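Local coordinates for protein francisella virulence factor (Francisella novicida, PDB 5EVF) that is a virulence factor of Francisella whose molecular function is unknown, at residues 59-62 / 63-66. Numbering follows the deposited sequence.
Sequences LCDK and NLKE
The hydrogen bond from L64 N to C60 O is 2.8 Å long but bent, with an N-H...O angle of 146°. L59 O accepts a nearly straight one from N63 N, at 2.9 Å and 169°. The N63 side chain packs against the same oxygen, with its CG 3.4 Å from L59 O. CG lies beside the backbone N (chi1 -73°), which lays the amide back along the previous turn. The amide is held from the sheet: OD1 hydrogen-bonds to T48 OG1 and ND2 to V96 O. These two bonds fix its rotation and satisfy a buried polar group.

All eight residues belong to helix 56-73, which packs on a mixed five-stranded sheet. The bonding is the i to i+4 pattern of an alpha-helix. E66 N to K62 O is longer, at 3.3 Å. The C60 sulfur forms a disulfide with C83, tying the helix to strand 78-84.

On the exposed side, D61 and K65 run side by side, D61 OD2 4.0 Å from K65 CG. D61 OD2 and K65 NZ are 5.4 Å apart, too far for a salt bridge, though the opposite charges probably attract weakly. K62 NZ hydrogen-bonds to T6 OG1 on strand 6-12.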
ATOM      1  N   LEU A  59     -10.209   3.766   5.559  1.00 17.43           N
ATOM      2  CA  LEU A  59      -9.206   2.740   5.840  1.00 17.59           C
ATOM      3  C   LEU A  59      -8.334   2.482   4.623  1.00 17.30           C
ATOM      4  O   LEU A  59      -7.121   2.315   4.746  1.00 13.63           O
ATOM      5  CB  LEU A  59      -9.876   1.446   6.300  1.00 16.11           C
ATOM      6  CG  LEU A  59     -10.501   1.504   7.700  1.00 22.30           C
ATOM      7  CD1 LEU A  59     -11.299   0.253   8.014  1.00 23.87           C
ATOM      8  CD2 LEU A  59      -9.407   1.723   8.753  1.00 26.90           C
ATOM      9  N   CYS A  60      -8.935   2.418   3.437  1.00 13.78           N
ATOM     10  CA  CYS A  60      -8.130   2.295   2.227  1.00 14.00           C
ATOM     11  C   CYS A  60      -7.191   3.490   2.087  1.00 13.51           C
ATOM     12  O   CYS A  60      -5.997   3.334   1.802  1.00 11.99           O
ATOM     13  CB  CYS A  60      -9.063   2.166   1.022  1.00 14.51           C
ATOM     14  SG  CYS A  60      -8.228   2.018  -0.563  1.00 13.96           S
ATOM     15  N   ASP A  61      -7.694   4.695   2.341  1.00 13.20           N
ATOM     16  CA  ASP A  61      -6.822   5.861   2.225  1.00 13.20           C
ATOM     17  C   ASP A  61      -5.700   5.831   3.261  1.00 13.25           C
ATOM     18  O   ASP A  61      -4.558   6.207   2.961  1.00 12.86           O
ATOM     19  CB  ASP A  61      -7.634   7.143   2.372  1.00 14.68           C
ATOM     20  CG  ASP A  61      -6.872   8.345   1.857  1.00 29.41           C
ATOM     21  OD1 ASP A  61      -6.632   8.401   0.627  1.00 32.79           O
ATOM     22  OD2 ASP A  61      -6.480   9.205   2.676  1.00 39.72           O
ATOM     23  N   LYS A  62      -6.014   5.407   4.484  1.00 13.91           N
ATOM     24  CA  LYS A  62      -5.000   5.269   5.524  1.00 14.18           C
ATOM     25  C   LYS A  62      -3.910   4.308   5.072  1.00 13.18           C
ATOM     26  O   LYS A  62      -2.715   4.591   5.210  1.00 14.02           O
ATOM     27  CB  LYS A  62      -5.664   4.762   6.807  1.00 17.97           C
ATOM     28  CG  LYS A  62      -4.733   4.558   8.001  1.00 21.59           C
ATOM     29  CD  LYS A  62      -4.831   5.703   8.996  1.00 19.69           C
ATOM     30  CE  LYS A  62      -3.721   5.636  10.041  1.00 21.73           C
ATOM     31  NZ  LYS A  62      -3.816   4.442  10.945  1.00 21.68           N
ATOM     32  N   ASN A  63      -4.316   3.156   4.532  1.00 12.61           N
ATOM     33  CA  ASN A  63      -3.346   2.214   3.979  1.00 11.80           C
ATOM     34  C   ASN A  63      -2.528   2.848   2.862  1.00 11.16           C
ATOM     35  O   ASN A  63      -1.308   2.628   2.758  1.00 10.86           O
ATOM     36  CB  ASN A  63      -4.051   0.958   3.459  1.00 11.49           C
ATOM     37  CG  ASN A  63      -4.555   0.070   4.566  1.00 12.22           C
ATOM     38  OD1 ASN A  63      -3.997   0.082   5.659  1.00 13.53           O
ATOM     39  ND2 ASN A  63      -5.534  -0.789   4.265  1.00 16.63           N
ATOM     40  N   LEU A  64      -3.178   3.635   2.010  1.00 11.11           N
ATOM     41  CA  LEU A  64      -2.481   4.192   0.853  1.00 10.70           C
ATOM     42  C   LEU A  64      -1.440   5.220   1.279  1.00 11.05           C
ATOM     43  O   LEU A  64      -0.332   5.246   0.731  1.00 10.78           O
ATOM     44  CB  LEU A  64      -3.491   4.817  -0.121  1.00 10.84           C
ATOM     45  CG  LEU A  64      -2.891   5.559  -1.318  1.00 10.75           C
ATOM     46  CD1 LEU A  64      -2.029   4.621  -2.161  1.00 12.88           C
ATOM     47  CD2 LEU A  64      -4.015   6.183  -2.145  1.00 11.90           C
ATOM     48  N   LYS A  65      -1.774   6.086   2.239  1.00 11.87           N
ATOM     49  CA  LYS A  65      -0.800   7.098   2.642  1.00 12.39           C
ATOM     50  C   LYS A  65       0.437   6.456   3.251  1.00 14.87           C
ATOM     51  O   LYS A  65       1.561   6.906   2.993  1.00 13.19           O
ATOM     52  CB  LYS A  65      -1.428   8.118   3.595  1.00 13.49           C
ATOM     53  CG  LYS A  65      -2.516   8.916   2.868  1.00 19.09           C
ATOM     54  CD  LYS A  65      -2.235  10.410   2.844  1.00 38.01           C
ATOM     55  CE  LYS A  65      -2.860  11.048   1.587  1.00 42.81           C
ATOM     56  NZ  LYS A  65      -2.338  12.407   1.278  1.00 40.46           N
ATOM     57  N   GLU A  66       0.260   5.390   4.038  1.00 12.27           N
ATOM     58  CA  GLU A  66       1.431   4.684   4.555  1.00 12.31           C
ATOM     59  C   GLU A  66       2.198   4.006   3.423  1.00 11.48           C
ATOM     60  O   GLU A  66       3.435   3.992   3.417  1.00 11.83           O
ATOM     61  CB  GLU A  66       1.009   3.670   5.628  1.00 12.70           C
ATOM     62  CG  GLU A  66       2.170   2.963   6.322  1.00 13.44           C
ATOM     63  CD  GLU A  66       3.093   3.921   7.054  1.00 18.90           C
ATOM     64  OE1 GLU A  66       2.620   4.981   7.507  1.00 18.65           O
ATOM     65  OE2 GLU A  66       4.308   3.614   7.168  1.00 21.67           O
TER